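Local coordinates for peroxinectin A (Dictyostelium discoideum, PDB 6ERC), which catalyses the oxidation of phenolic donors by hydrogen peroxide and, as a secreted haem peroxidase, also has iodide and thiocyanate peroxidase activity, at residues A[153-158]-A[256-261]; A[172-177]-A[249-254]; A[2-7]-A[479-484]. All blocks are in the same frame, centred on the assembly; numbering follows the deposited sequence.

Contact 1. Residues A[153-158]-A[256-261]; sequences NVLYGN and SCIIEQ. With NA (sodium ion), chain K.
L155 and I258 mark the closest backbone approach of 153-158 to 256-261, yet their CA atoms stand 9.3 Å apart, so the short helix 153-156 and the long helix 247-275 meet through side chains alone. No hydrogen bond crosses between them. The short helix ends at once: G157 N bonds back to N153 O at 3.0 Å, and the positive phi of G157 (86°) then carries the chain out of helical geometry.

I258 is shared by two partners. Its CG2 methyl meets the CD1 methyl of L155 at 3.6 Å, the two side chains crossing at about a right angle. Y156 comes in by the hydroxyl end of its ring, with OH 3.2 Å from I258 CB and the two branches CG1 and CG2 only slightly farther off; I258 therefore lies at the edge of the ring, near its plane. With CG turned beside the backbone N (chi1 -47°), the Y156 ring also takes L155 over one face, where L155 CB sits above the centre, 3.8 Å from the plane. All three side chains are buried. N153 points away from helix 247-275 and binds the sodium ion through OD1 at 2.4 Å, in a site completed by N82, G147, Y149 and D151.

The surrounding elements close in on both segments. Helix 218-241 packs against L155 through L227 and against C257 through L234 and F238, the Y156 ring meets that of F251 at about 90°, and the disulfide from C257 to C485 ties helix 247-275 to the chain beyond helix 476-481.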
loop_
_atom_site.group_PDB
_atom_site.type_symbol
_atom_site.label_atom_id
_atom_site.label_comp_id
_atom_site.label_asym_id
_atom_site.label_seq_id
_atom_site.Cartn_x
_atom_site.Cartn_y
_atom_site.Cartn_z
ATOM N N ASN A 153 -1.600 0.604 -12.977
ATOM C CA ASN A 153 -2.501 1.739 -12.807
ATOM C C ASN A 153 -1.824 2.874 -12.055
ATOM O O ASN A 153 -2.191 4.043 -12.223
ATOM C CB ASN A 153 -3.764 1.303 -12.063
ATOM C CG ASN A 153 -3.494 0.972 -10.602
ATOM O OD1 ASN A 153 -3.177 -0.166 -10.257
ATOM N ND2 ASN A 153 -3.612 1.973 -9.738
ATOM N N VAL A 154 -0.846 2.546 -11.211
ATOM C CA VAL A 154 -0.102 3.563 -10.478
ATOM C C VAL A 154 0.558 4.554 -11.430
ATOM O O VAL A 154 0.728 5.731 -11.090
ATOM C CB VAL A 154 0.932 2.882 -9.557
ATOM C CG1 VAL A 154 1.889 2.018 -10.369
ATOM C CG2 VAL A 154 1.692 3.917 -8.746
ATOM N N LEU A 155 0.945 4.107 -12.624
ATOM C CA LEU A 155 1.584 4.986 -13.599
ATOM C C LEU A 155 0.623 5.518 -14.650
ATOM O O LEU A 155 0.697 6.698 -15.003
ATOM C CB LEU A 155 2.730 4.257 -14.309
ATOM C CG LEU A 155 3.905 3.774 -13.453
ATOM C CD1 LEU A 155 4.938 3.134 -14.349
ATOM C CD2 LEU A 155 4.530 4.905 -12.644
ATOM N N TYR A 156 -0.282 4.682 -15.152
ATOM C CA TYR A 156 -1.063 5.012 -16.337
ATOM C C TYR A 156 -2.503 5.403 -16.032
ATOM O O TYR A 156 -3.232 5.780 -16.956
ATOM C CB TYR A 156 -1.038 3.829 -17.309
ATOM C CG TYR A 156 0.354 3.272 -17.507
ATOM C CD1 TYR A 156 1.287 3.950 -18.279
ATOM C CD2 TYR A 156 0.740 2.080 -16.908
ATOM C CE1 TYR A 156 2.564 3.452 -18.457
ATOM C CE2 TYR A 156 2.014 1.575 -17.080
ATOM C CZ TYR A 156 2.923 2.264 -17.858
ATOM O OH TYR A 156 4.193 1.767 -18.034
ATOM N N GLY A 157 -2.929 5.336 -14.775
ATOM C CA GLY A 157 -4.273 5.738 -14.412
ATOM C C GLY A 157 -5.281 4.620 -14.575
ATOM O O GLY A 157 -4.992 3.526 -15.068
ATOM N N ASN A 158 -6.510 4.916 -14.152
ATOM C CA ASN A 158 -7.565 3.917 -14.060
ATOM C C ASN A 158 -8.555 3.981 -15.221
ATOM O O ASN A 158 -9.646 3.413 -15.119
ATOM C CB ASN A 158 -8.310 4.068 -12.732
ATOM C CG ASN A 158 -7.422 3.801 -11.529
ATOM O OD1 ASN A 158 -7.052 4.722 -10.804
ATOM N ND2 ASN A 158 -7.082 2.533 -11.306
ATOM N N SER A 256 3.337 -2.713 -21.282
ATOM C CA SER A 256 3.375 -4.140 -20.984
ATOM C C SER A 256 4.673 -4.526 -20.284
ATOM O O SER A 256 4.664 -5.337 -19.351
ATOM C CB SER A 256 3.196 -4.943 -22.272
ATOM O OG SER A 256 3.032 -6.322 -22.001
ATOM N N CYS A 257 5.801 -3.950 -20.714
ATOM C CA CYS A 257 7.081 -4.265 -20.084
ATOM C C CYS A 257 7.114 -3.787 -18.637
ATOM O O CYS A 257 7.564 -4.512 -17.742
ATOM C CB CYS A 257 8.235 -3.637 -20.871
ATOM S SG CYS A 257 8.459 -4.230 -22.557
ATOM N N ILE A 258 6.657 -2.559 -18.391
ATOM C CA ILE A 258 6.699 -2.000 -17.042
ATOM C C ILE A 258 5.833 -2.820 -16.095
ATOM O O ILE A 258 6.224 -3.099 -14.956
ATOM C CB ILE A 258 6.268 -0.521 -17.067
ATOM C CG1 ILE A 258 7.258 0.309 -17.892
ATOM C CG2 ILE A 258 6.138 0.029 -15.649
ATOM C CD1 ILE A 258 8.679 0.344 -17.336
ATOM N N ILE A 259 4.638 -3.204 -16.543
ATOM C CA ILE A 259 3.784 -4.069 -15.735
ATOM C C ILE A 259 4.530 -5.344 -15.367
ATOM O O ILE A 259 4.530 -5.772 -14.208
ATOM C CB ILE A 259 2.472 -4.366 -16.481
ATOM C CG1 ILE A 259 1.628 -3.093 -16.555
ATOM C CG2 ILE A 259 1.693 -5.486 -15.803
ATOM C CD1 ILE A 259 0.453 -3.190 -17.481
ATOM N N GLU A 260 5.180 -5.969 -16.353
ATOM C CA GLU A 260 5.996 -7.145 -16.070
ATOM C C GLU A 260 7.115 -6.818 -15.091
ATOM O O GLU A 260 7.435 -7.625 -14.211
ATOM C CB GLU A 260 6.574 -7.709 -17.369
ATOM C CG GLU A 260 7.660 -8.759 -17.148
ATOM C CD GLU A 260 8.106 -9.432 -18.430
ATOM O OE1 GLU A 260 7.387 -9.323 -19.446
ATOM O OE2 GLU A 260 9.180 -10.070 -18.418
ATOM N N GLN A 261 7.735 -5.647 -15.238
ATOM C CA GLN A 261 8.808 -5.266 -14.326
ATOM C C GLN A 261 8.287 -5.121 -12.902
ATOM O O GLN A 261 8.936 -5.568 -11.948
ATOM C CB GLN A 261 9.460 -3.967 -14.799
ATOM C CG GLN A 261 10.662 -3.537 -13.975
ATOM C CD GLN A 261 11.785 -4.557 -13.996
ATOM O OE1 GLN A 261 12.652 -4.526 -14.870
ATOM N NE2 GLN A 261 11.776 -5.466 -13.030
HETATM NA NA NA K . -4.408 -2.264 -10.231
#

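Contact 2. Residues A[172-177]-A[249-254]; sequences GEMKMT and RVFQQS
G172 and F251 bring the loop 172-177 and the helix 249-254 into direct backbone contact, with their CA atoms 3.9 Å apart. The closeness is that of packing, since no classical hydrogen bond spans the pair. G172 O approaches F251 CA at 3.5 Å in a CA-H...O contact, and G172 CA also rests 4.1 Å from V250 CB of the same helical turn. The phi of G172 is positive (67°), and the residue has no side chain where the helix comes close.

M174 supplies the sulfur-aromatic contact. Bends at chi2 and chi3 bring its SD to the helix, 3.7 Å from F251 CE1. The sulfur lies 84° off the ring normal, in the plane and at the edge, rather than over a face. With its CG anti to the backbone N (chi1 168°), the F251 ring turns this edge to the loop. The same ring takes part in a cation-pi contact with R167.

Two polar arrangements lie within the helix segment. R249 grips Q253 side-on, NE and NH2 both reaching OE1, the NH2 bond measuring 2.8 Å; NE lies in the carbonyl plane on a lone pair, NH2 is tilted from it, and the acceptor is in the guanidinium plane. V250 O likewise takes two donors, S254 N and, from the opposite face of its plane, S254 OG at 2.8 Å. The Q253 amide is engaged at its other end too, with NE2 bonded to V481 O. On the loop side, M174 N bonds to N232 and E173 forms a salt bridge with R236, both of helix 218-241.

Away from the annotated sites, the arrangement is a Met-aromatic contact beside a glycine packed on the helix, joining the loop before strand 177-179 to helix 247-275.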
loop_
_atom_site.group_PDB
_atom_site.type_symbol
_atom_site.label_atom_id
_atom_site.label_comp_id
_atom_site.label_asym_id
_atom_site.label_seq_id
_atom_site.Cartn_x
_atom_site.Cartn_y
_atom_site.Cartn_z
ATOM N N GLY A 172 5.104 7.118 -28.015
ATOM C CA GLY A 172 4.605 6.251 -26.966
ATOM C C GLY A 172 5.151 6.556 -25.588
ATOM O O GLY A 172 5.206 5.660 -24.741
ATOM N N GLU A 173 5.544 7.798 -25.338
ATOM C CA GLU A 173 6.216 8.170 -24.103
ATOM C C GLU A 173 5.244 8.811 -23.118
ATOM O O GLU A 173 4.131 9.213 -23.471
ATOM C CB GLU A 173 7.375 9.128 -24.394
ATOM C CG GLU A 173 8.446 8.530 -25.290
ATOM C CD GLU A 173 9.616 9.467 -25.520
ATOM O OE1 GLU A 173 10.064 10.110 -24.546
ATOM O OE2 GLU A 173 10.086 9.564 -26.676
ATOM N N MET A 174 5.685 8.895 -21.866
ATOM C CA MET A 174 4.931 9.535 -20.798
ATOM C C MET A 174 5.392 10.978 -20.629
ATOM O O MET A 174 6.581 11.276 -20.758
ATOM C CB MET A 174 5.110 8.787 -19.476
ATOM C CG MET A 174 4.580 7.362 -19.475
ATOM S SD MET A 174 2.792 7.261 -19.688
ATOM C CE MET A 174 2.224 7.950 -18.135
ATOM N N LYS A 175 4.448 11.868 -20.333
ATOM C CA LYS A 175 4.803 13.247 -20.027
ATOM C C LYS A 175 5.790 13.289 -18.866
ATOM O O LYS A 175 5.747 12.464 -17.950
ATOM C CB LYS A 175 3.560 14.067 -19.676
ATOM C CG LYS A 175 2.620 14.333 -20.841
ATOM C CD LYS A 175 1.446 15.206 -20.404
ATOM C CE LYS A 175 0.478 15.465 -21.546
ATOM N NZ LYS A 175 -0.738 16.195 -21.090
ATOM N N MET A 176 6.684 14.271 -18.907
ATOM C CA MET A 176 7.768 14.351 -17.943
ATOM C C MET A 176 8.153 15.810 -17.760
ATOM O O MET A 176 7.946 16.638 -18.652
ATOM C CB MET A 176 8.975 13.530 -18.413
ATOM C CG MET A 176 9.673 12.722 -17.330
ATOM S SD MET A 176 8.608 11.547 -16.467
ATOM C CE MET A 176 8.055 10.524 -17.823
ATOM N N THR A 177 8.709 16.118 -16.591
ATOM C CA THR A 177 9.247 17.442 -16.300
ATOM C C THR A 177 10.767 17.360 -16.396
ATOM O O THR A 177 11.421 16.794 -15.514
ATOM C CB THR A 177 8.812 17.926 -14.915
ATOM O OG1 THR A 177 7.382 17.949 -14.835
ATOM C CG2 THR A 177 9.348 19.327 -14.639
ATOM N N ARG A 249 0.976 1.941 -30.294
ATOM C CA ARG A 249 1.611 0.628 -30.207
ATOM C C ARG A 249 2.882 0.682 -29.369
ATOM O O ARG A 249 3.150 -0.235 -28.584
ATOM C CB ARG A 249 1.920 0.096 -31.608
ATOM C CG ARG A 249 2.630 -1.263 -31.633
ATOM C CD ARG A 249 1.792 -2.368 -30.995
ATOM N NE ARG A 249 2.538 -3.617 -30.857
ATOM C CZ ARG A 249 2.697 -4.515 -31.825
ATOM N NH1 ARG A 249 2.168 -4.316 -33.027
ATOM N NH2 ARG A 249 3.397 -5.619 -31.594
ATOM N N VAL A 250 3.685 1.733 -29.530
ATOM C CA VAL A 250 4.900 1.853 -28.731
ATOM C C VAL A 250 4.545 1.987 -27.258
ATOM O O VAL A 250 5.196 1.394 -26.389
ATOM C CB VAL A 250 5.752 3.040 -29.215
ATOM C CG1 VAL A 250 7.001 3.191 -28.354
ATOM C CG2 VAL A 250 6.137 2.856 -30.673
ATOM N N PHE A 251 3.507 2.768 -26.951
ATOM C CA PHE A 251 3.095 2.935 -25.563
ATOM C C PHE A 251 2.692 1.601 -24.949
ATOM O O PHE A 251 3.190 1.218 -23.885
ATOM C CB PHE A 251 1.944 3.934 -25.469
ATOM C CG PHE A 251 1.274 3.943 -24.129
ATOM C CD1 PHE A 251 1.797 4.689 -23.089
ATOM C CD2 PHE A 251 0.138 3.185 -23.902
ATOM C CE1 PHE A 251 1.191 4.689 -21.851
ATOM C CE2 PHE A 251 -0.470 3.181 -22.668
ATOM C CZ PHE A 251 0.056 3.934 -21.641
ATOM N N GLN A 252 1.783 0.877 -25.607
ATOM C CA GLN A 252 1.284 -0.374 -25.045
ATOM C C GLN A 252 2.414 -1.372 -24.830
ATOM O O GLN A 252 2.507 -2.002 -23.772
ATOM C CB GLN A 252 0.204 -0.963 -25.955
ATOM C CG GLN A 252 -1.063 -0.121 -26.046
ATOM C CD GLN A 252 -1.706 0.132 -24.693
ATOM O OE1 GLN A 252 -1.421 -0.558 -23.712
ATOM N NE2 GLN A 252 -2.575 1.132 -24.635
ATOM N N GLN A 253 3.286 -1.533 -25.826
ATOM C CA GLN A 253 4.432 -2.423 -25.662
ATOM C C GLN A 253 5.312 -1.971 -24.504
ATOM O O GLN A 253 5.889 -2.801 -23.793
ATOM C CB GLN A 253 5.235 -2.483 -26.961
ATOM C CG GLN A 253 4.517 -3.195 -28.104
ATOM C CD GLN A 253 4.508 -4.720 -27.996
ATOM O OE1 GLN A 253 3.934 -5.395 -28.852
ATOM N NE2 GLN A 253 5.140 -5.265 -26.960
ATOM N N SER A 254 5.430 -0.657 -24.299
ATOM C CA SER A 254 6.181 -0.154 -23.153
ATOM C C SER A 254 5.409 -0.366 -21.857
ATOM O O SER A 254 5.984 -0.791 -20.849
ATOM C CB SER A 254 6.508 1.327 -23.347
ATOM O OG SER A 254 7.287 1.529 -24.511
#

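Contact 3. Residues A[2-7]-A[479-484]; sequences QEFRSY and RMVNRE
Q2 lays the end of its amide against V481, with NE2 only 3.2 Å from the methyl CG2. The contact sets a polar nitrogen beside a hydrocarbon and is not a hydrogen bond. In this animal haem peroxidase fold it brings the first residues of the chain onto the last turn of helix 476-481, across nearly the whole length of the sequence. Q2 gets there with CG anti to the backbone N (chi1 177°) and a bend at chi2, and the two side chains meet at a slant.

V481 is the centre of the contact and points its CB at the incoming tail. Its two methyls serve different partners: while CG2 takes the amide, CG1 comes near the F4 ring, whose CE1 stands 4.4 Å away. That is a loose, oblique approach, and no hydrogen bond joins 2-7 to 479-484. Q2 is exposed to solvent, as befits a contact at the surface.

Stronger bonds to other parts of the chain flank the packing. E3 forms a salt bridge with R470, and R5 forms one with D469, while Y7 OH bonds to Q252 of helix 247-275. In the segment 479-484, N482 is the first residue to leave helical angles, and its side chain turns to the same long helix, where OD1 bonds to S256 OG. Just past the helix two weak bonds link R483 to M480: R483 N reaches M480 O, and R483 NE reaches M480 SD at 3.5 Å.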
loop_
_atom_site.group_PDB
_atom_site.type_symbol
_atom_site.label_atom_id
_atom_site.label_comp_id
_atom_site.label_asym_id
_atom_site.label_seq_id
_atom_site.Cartn_x
_atom_site.Cartn_y
_atom_site.Cartn_z
ATOM N N GLN A 2 -3.191 -6.843 -31.518
ATOM C CA GLN A 2 -2.863 -7.521 -30.273
ATOM C C GLN A 2 -3.746 -7.015 -29.140
ATOM O O GLN A 2 -4.056 -5.823 -29.054
ATOM C CB GLN A 2 -1.389 -7.308 -29.929
ATOM C CG GLN A 2 -0.956 -7.910 -28.597
ATOM C CD GLN A 2 -1.309 -9.382 -28.467
ATOM O OE1 GLN A 2 -2.471 -9.741 -28.261
ATOM N NE2 GLN A 2 -0.303 -10.243 -28.588
ATOM N N GLU A 3 -4.156 -7.934 -28.268
ATOM C CA GLU A 3 -4.977 -7.586 -27.119
ATOM C C GLU A 3 -4.094 -7.131 -25.964
ATOM O O GLU A 3 -3.136 -7.818 -25.595
ATOM C CB GLU A 3 -5.829 -8.779 -26.690
ATOM C CG GLU A 3 -6.816 -8.462 -25.574
ATOM C CD GLU A 3 -7.575 -9.682 -25.099
ATOM O OE1 GLU A 3 -7.074 -10.808 -25.302
ATOM O OE2 GLU A 3 -8.673 -9.516 -24.525
ATOM N N PHE A 4 -4.418 -5.975 -25.395
ATOM C CA PHE A 4 -3.722 -5.452 -24.232
ATOM C C PHE A 4 -4.702 -5.277 -23.080
ATOM O O PHE A 4 -5.918 -5.196 -23.276
ATOM C CB PHE A 4 -3.036 -4.119 -24.543
ATOM C CG PHE A 4 -1.879 -4.241 -25.488
ATOM C CD1 PHE A 4 -0.625 -4.598 -25.024
ATOM C CD2 PHE A 4 -2.046 -4.005 -26.840
ATOM C CE1 PHE A 4 0.441 -4.714 -25.890
ATOM C CE2 PHE A 4 -0.983 -4.120 -27.712
ATOM C CZ PHE A 4 0.262 -4.474 -27.237
ATOM N N ARG A 5 -4.149 -5.225 -21.871
ATOM C CA ARG A 5 -4.958 -5.038 -20.675
ATOM C C ARG A 5 -5.865 -3.827 -20.823
ATOM O O ARG A 5 -5.556 -2.875 -21.547
ATOM C CB ARG A 5 -4.071 -4.834 -19.447
ATOM C CG ARG A 5 -3.295 -6.041 -18.984
ATOM C CD ARG A 5 -2.337 -5.613 -17.888
ATOM N NE ARG A 5 -1.597 -6.726 -17.300
ATOM C CZ ARG A 5 -2.004 -7.441 -16.255
ATOM N NH1 ARG A 5 -3.164 -7.184 -15.665
ATOM N NH2 ARG A 5 -1.245 -8.429 -15.804
ATOM N N SER A 6 -6.988 -3.861 -20.118
ATOM C CA SER A 6 -7.755 -2.649 -19.912
ATOM C C SER A 6 -7.107 -1.823 -18.806
ATOM O O SER A 6 -6.195 -2.276 -18.108
ATOM C CB SER A 6 -9.201 -2.976 -19.554
ATOM O OG SER A 6 -9.969 -1.789 -19.469
ATOM N N TYR A 7 -7.578 -0.590 -18.651
ATOM C CA TYR A 7 -7.108 0.260 -17.567
ATOM C C TYR A 7 -7.916 0.083 -16.288
ATOM O O TYR A 7 -7.462 0.513 -15.221
ATOM C CB TYR A 7 -7.135 1.728 -18.004
ATOM C CG TYR A 7 -6.244 2.001 -19.191
ATOM C CD1 TYR A 7 -4.863 1.992 -19.058
ATOM C CD2 TYR A 7 -6.781 2.260 -20.445
ATOM C CE1 TYR A 7 -4.042 2.233 -20.136
ATOM C CE2 TYR A 7 -5.966 2.505 -21.529
ATOM C CZ TYR A 7 -4.596 2.488 -21.369
ATOM O OH TYR A 7 -3.768 2.731 -22.442
ATOM N N ARG A 479 4.949 -14.093 -22.519
ATOM C CA ARG A 479 6.368 -14.136 -22.847
ATOM C C ARG A 479 6.589 -13.754 -24.305
ATOM O O ARG A 479 7.583 -13.101 -24.642
ATOM C CB ARG A 479 6.942 -15.524 -22.561
ATOM C CG ARG A 479 7.036 -15.880 -21.082
ATOM C CD ARG A 479 8.032 -17.014 -20.856
ATOM N NE ARG A 479 7.856 -17.691 -19.569
ATOM C CZ ARG A 479 8.362 -17.269 -18.412
ATOM N NH1 ARG A 479 9.078 -16.153 -18.347
ATOM N NH2 ARG A 479 8.143 -17.969 -17.305
ATOM N N MET A 480 5.659 -14.141 -25.180
ATOM C CA MET A 480 5.739 -13.756 -26.586
ATOM C C MET A 480 5.609 -12.246 -26.743
ATOM O O MET A 480 6.407 -11.611 -27.443
ATOM C CB MET A 480 4.648 -14.484 -27.379
ATOM C CG MET A 480 4.316 -13.888 -28.746
ATOM S SD MET A 480 5.682 -13.964 -29.913
ATOM C CE MET A 480 4.954 -13.150 -31.335
ATOM N N VAL A 481 4.598 -11.655 -26.102
ATOM C CA VAL A 481 4.354 -10.222 -26.243
ATOM C C VAL A 481 5.542 -9.426 -25.727
ATOM O O VAL A 481 5.918 -8.399 -26.304
ATOM C CB VAL A 481 3.057 -9.829 -25.511
ATOM C CG1 VAL A 481 2.884 -8.307 -25.479
ATOM C CG2 VAL A 481 1.860 -10.480 -26.178
ATOM N N ASN A 482 6.144 -9.880 -24.634
ATOM C CA ASN A 482 7.206 -9.147 -23.951
ATOM C C ASN A 482 8.580 -9.711 -24.274
ATOM O O ASN A 482 9.473 -9.734 -23.423
ATOM C CB ASN A 482 6.951 -9.157 -22.447
ATOM C CG ASN A 482 5.706 -8.376 -22.065
ATOM O OD1 ASN A 482 5.258 -7.497 -22.802
ATOM N ND2 ASN A 482 5.143 -8.692 -20.907
ATOM N N ARG A 483 8.778 -10.164 -25.515
ATOM C CA ARG A 483 10.046 -10.773 -25.897
ATOM C C ARG A 483 11.163 -9.751 -26.052
ATOM O O ARG A 483 12.338 -10.131 -26.003
ATOM C CB ARG A 483 9.877 -11.563 -27.198
ATOM C CG ARG A 483 9.357 -10.758 -28.375
ATOM C CD ARG A 483 9.131 -11.655 -29.583
ATOM N NE ARG A 483 7.943 -11.274 -30.344
ATOM C CZ ARG A 483 7.919 -10.347 -31.297
ATOM N NH1 ARG A 483 6.784 -10.077 -31.928
ATOM N NH2 ARG A 483 9.021 -9.685 -31.622
ATOM N N GLU A 484 10.834 -8.473 -26.230
ATOM C CA GLU A 484 11.839 -7.431 -26.394
ATOM C C GLU A 484 11.954 -6.525 -25.173
ATOM O O GLU A 484 12.596 -5.474 -25.255
ATOM C CB GLU A 484 11.534 -6.597 -27.642
ATOM C CG GLU A 484 11.454 -7.419 -28.923
ATOM C CD GLU A 484 11.530 -6.568 -30.178
ATOM O OE1 GLU A 484 12.479 -6.762 -30.970
ATOM O OE2 GLU A 484 10.646 -5.707 -30.369
#

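The chemistry of the three contacts differs with their burial. Contacts 1 and 2 are interior and draw on successive turns of one element, helix 247-275; neither segment of contact 3, at the surface, lies on that helix, but Y7, V481 and N482 bond to it directly. Contact 1 relies on branched aliphatic groups and a phenol, beside a sodium site. Contact 2 adds sulfur and glycine, where the backbone comes closest. Contact 3, with the smallest buried area, pairs an amide with a methyl. The first two also meet directly, since Y156 CD1 lies 3.9 Å from M174 SD. I259 CD1 of contact 1 packs 3.7 Å from R5 CD of contact 3, so the tail borders contact 1 as well.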